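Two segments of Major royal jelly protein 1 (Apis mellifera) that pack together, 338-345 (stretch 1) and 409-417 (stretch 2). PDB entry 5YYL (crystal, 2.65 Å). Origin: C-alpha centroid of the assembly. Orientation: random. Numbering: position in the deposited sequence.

Stretch 1 (338-345) RHNIRTVA
Stretch 2, residues 409-417: ELILNTRCE

The two segments of Major royal jelly protein 1 run in opposing directions, so that Asn 340 lies across from Arg 415 (CA to CA 6.0 Å) and Val 344 across from Leu 410 (CA to CA 6.6 Å). Together they bury 413 Å². The first segment opens with a 3-10 turn over 338-340, held by a hydrogen bond from Ile 341 N to Arg 338 O (3.1 Å), and then passes into a strand that continues beyond Ala 345. Side chains alternate along Ile 341 to Val 344 (phi/psi -94/123, -127/150, -96/128 and -107/-24 in order, psi of Val 344 departing from extended values): the CA-to-CB bonds of Arg 342 and Val 344 point toward the second segment and those of Ile 341 and Thr 343 away.

The second segment begins as the end of a helix. Leu 412 (phi/psi -55/137) is the first residue to leave helical values, and with Asn 413 at 57/39 it forms the centre of a type II turn from Ile 411 to Thr 414. A type I turn from Thr 414 to Glu 417 follows, with Arg 415 at -62/-22, Cys 416 at -72/-18 and a hydrogen bond from Glu 417 N to Thr 414 O (3.0 Å). Thr 414, chi1 p, ties the two turns together: its OG1 donates to Ile 411 O (2.6 Å) and accepts a weak hydrogen bond from Cys 416 N (3.3 Å).

Apolar packing centres on Val 344 (chi1 p). Its CG2 lies 3.7 Å from CG of Leu 410 (chi1 t, chi2 p) and 4.4 Å from CG2 of Ile 411 (chi1 p, chi2 t), bringing the CG2 methyl of Val 344 against the last helical residues. Arg 342 (m, m, t, then chi4 105°) adds contacts through carbon: its CB is 4.4 Å from SG of Cys 416 (chi1 m), and its CZ is 3.9 Å from CB of Arg 415. The sulfur is also covalently bonded to a group elsewhere in the structure.

Polar atoms gather around Arg 415 (chi1 t, chi2 100°, chi3 t), whose CA-to-CB bond points toward the first segment and whose side chain is modelled as far as NE. NE lies 3.2 Å from OD1 of Asn 340 (chi1 m, chi2 -27°), but this approach is not a hydrogen bond. His 339 (chi1 p, chi2 101°) is poorly ordered; its ND1 is 4.0 Å from NE of Arg 415, which approaches the ring obliquely, while His 339 O is 3.9 Å from CD of Arg 415. No hydrogen bond joins the segments among the modelled atoms, although both Arg 342 and Arg 415 lack their terminal nitrogens. Among the modelled atoms the contact is therefore one of van der Waals packing.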

# COMPACT_ATOMS: atom_id res chain seq x y z
N ARG A 338 30.98 18.66 38.04
CA ARG A 338 29.91 19.67 37.97
C ARG A 338 29.68 20.29 36.60
O ARG A 338 28.53 20.42 36.19
CB ARG A 338 30.21 20.85 38.91
CG ARG A 338 30.34 20.54 40.38
CD ARG A 338 29.03 20.45 41.13
NE ARG A 338 28.40 21.74 41.33
CZ ARG A 338 27.57 22.04 42.34
NH1 ARG A 338 27.28 21.16 43.31
NH2 ARG A 338 27.05 23.27 42.39
N HIS A 339 30.75 20.67 35.89
CA HIS A 339 30.61 21.33 34.57
C HIS A 339 30.10 20.41 33.44
O HIS A 339 29.72 20.90 32.36
CB HIS A 339 31.90 22.09 34.18
CG HIS A 339 32.95 21.26 33.52
ND1 HIS A 339 33.16 21.26 32.15
CD2 HIS A 339 33.88 20.42 34.03
CE1 HIS A 339 34.15 20.44 31.85
NE2 HIS A 339 34.61 19.92 32.98
N ASN A 340 30.08 19.10 33.68
CA ASN A 340 29.45 18.13 32.78
C ASN A 340 28.03 17.65 33.19
O ASN A 340 27.41 16.88 32.45
CB ASN A 340 30.39 16.94 32.61
CG ASN A 340 31.70 17.32 31.98
OD1 ASN A 340 31.77 18.29 31.22
ND2 ASN A 340 32.74 16.57 32.28
N ILE A 341 27.55 18.09 34.35
CA ILE A 341 26.20 17.81 34.83
C ILE A 341 25.28 18.96 34.42
O ILE A 341 25.54 20.12 34.76
CB ILE A 341 26.20 17.61 36.36
CG1 ILE A 341 26.97 16.33 36.66
CG2 ILE A 341 24.79 17.54 36.93
CD1 ILE A 341 27.37 16.16 38.11
N ARG A 342 24.20 18.66 33.69
CA ARG A 342 23.19 19.66 33.34
C ARG A 342 21.79 19.18 33.72
O ARG A 342 21.54 17.97 33.77
CB ARG A 342 23.25 20.03 31.83
CG ARG A 342 24.61 20.54 31.31
CD ARG A 342 24.88 22.05 31.50
NE ARG A 342 26.31 22.38 31.55
CZ ARG A 342 27.00 22.95 30.57
N THR A 343 20.91 20.13 34.03
CA THR A 343 19.51 19.79 34.28
C THR A 343 18.74 20.03 32.99
O THR A 343 18.81 21.09 32.41
CB THR A 343 18.87 20.54 35.48
OG1 THR A 343 18.25 21.73 35.04
CG2 THR A 343 19.91 20.83 36.55
N VAL A 344 17.98 19.01 32.56
CA VAL A 344 17.41 18.95 31.23
C VAL A 344 15.89 19.20 31.19
O VAL A 344 15.37 19.56 30.15
CB VAL A 344 17.77 17.58 30.62
CG1 VAL A 344 16.82 16.47 31.06
CG2 VAL A 344 17.85 17.67 29.12
N ALA A 345 15.19 18.95 32.29
CA ALA A 345 13.80 19.39 32.42
C ALA A 345 13.52 19.70 33.89
O ALA A 345 14.23 19.23 34.79
CB ALA A 345 12.86 18.31 31.92
N GLU A 409 16.44 14.36 21.56
CA GLU A 409 15.79 15.68 21.61
C GLU A 409 15.96 16.41 22.97
O GLU A 409 15.98 17.64 23.04
CB GLU A 409 14.29 15.57 21.26
CG GLU A 409 13.67 16.82 20.65
CD GLU A 409 12.26 16.62 20.04
OE1 GLU A 409 11.44 17.58 20.11
OE2 GLU A 409 11.96 15.54 19.47
N LEU A 410 16.09 15.65 24.05
CA LEU A 410 16.16 16.21 25.40
C LEU A 410 17.55 16.81 25.66
O LEU A 410 17.67 17.86 26.27
CB LEU A 410 15.83 15.09 26.41
CG LEU A 410 15.30 15.30 27.83
CD1 LEU A 410 14.22 16.36 27.92
CD2 LEU A 410 14.78 13.98 28.38
N ILE A 411 18.58 16.16 25.15
CA ILE A 411 19.97 16.52 25.40
C ILE A 411 20.68 17.26 24.25
O ILE A 411 21.79 17.75 24.44
CB ILE A 411 20.82 15.28 25.78
CG1 ILE A 411 20.97 14.32 24.58
CG2 ILE A 411 20.23 14.59 26.98
CD1 ILE A 411 21.60 12.99 24.92
N LEU A 412 20.05 17.35 23.08
CA LEU A 412 20.65 17.98 21.89
C LEU A 412 21.10 19.39 22.19
O LEU A 412 20.36 20.15 22.81
CB LEU A 412 19.63 18.04 20.73
CG LEU A 412 20.15 18.53 19.37
CD1 LEU A 412 21.17 17.55 18.79
CD2 LEU A 412 18.98 18.71 18.42
N ASN A 413 22.29 19.75 21.71
CA ASN A 413 22.93 21.05 21.99
C ASN A 413 23.09 21.31 23.51
O ASN A 413 22.86 22.45 23.98
CB ASN A 413 22.13 22.21 21.34
CG ASN A 413 21.83 21.98 19.87
OD1 ASN A 413 22.61 21.38 19.15
ND2 ASN A 413 20.70 22.49 19.40
N THR A 414 23.44 20.27 24.27
CA THR A 414 23.77 20.41 25.70
C THR A 414 24.98 19.55 25.98
O THR A 414 25.30 18.67 25.18
CB THR A 414 22.62 19.99 26.67
OG1 THR A 414 22.55 18.56 26.78
CG2 THR A 414 21.25 20.54 26.23
N ARG A 415 25.61 19.76 27.14
CA ARG A 415 26.83 19.03 27.46
C ARG A 415 26.62 17.53 27.54
O ARG A 415 27.57 16.77 27.39
CB ARG A 415 27.49 19.55 28.75
CG ARG A 415 29.01 19.28 28.83
CD ARG A 415 29.86 20.50 28.46
NE ARG A 415 31.28 20.27 28.74
N CYS A 416 25.38 17.10 27.77
CA CYS A 416 25.00 15.68 27.80
C CYS A 416 24.99 14.96 26.46
O CYS A 416 25.02 13.73 26.45
CB CYS A 416 23.62 15.54 28.44
SG CYS A 416 23.61 15.97 30.20
N GLU A 417 24.95 15.69 25.34
CA GLU A 417 24.75 15.03 24.03
C GLU A 417 25.92 14.17 23.59
O GLU A 417 27.05 14.38 24.02
CB GLU A 417 24.42 16.03 22.92
CG GLU A 417 25.56 16.85 22.35
CD GLU A 417 25.10 17.76 21.21
OE1 GLU A 417 24.49 17.25 20.23
OE2 GLU A 417 25.36 18.98 21.27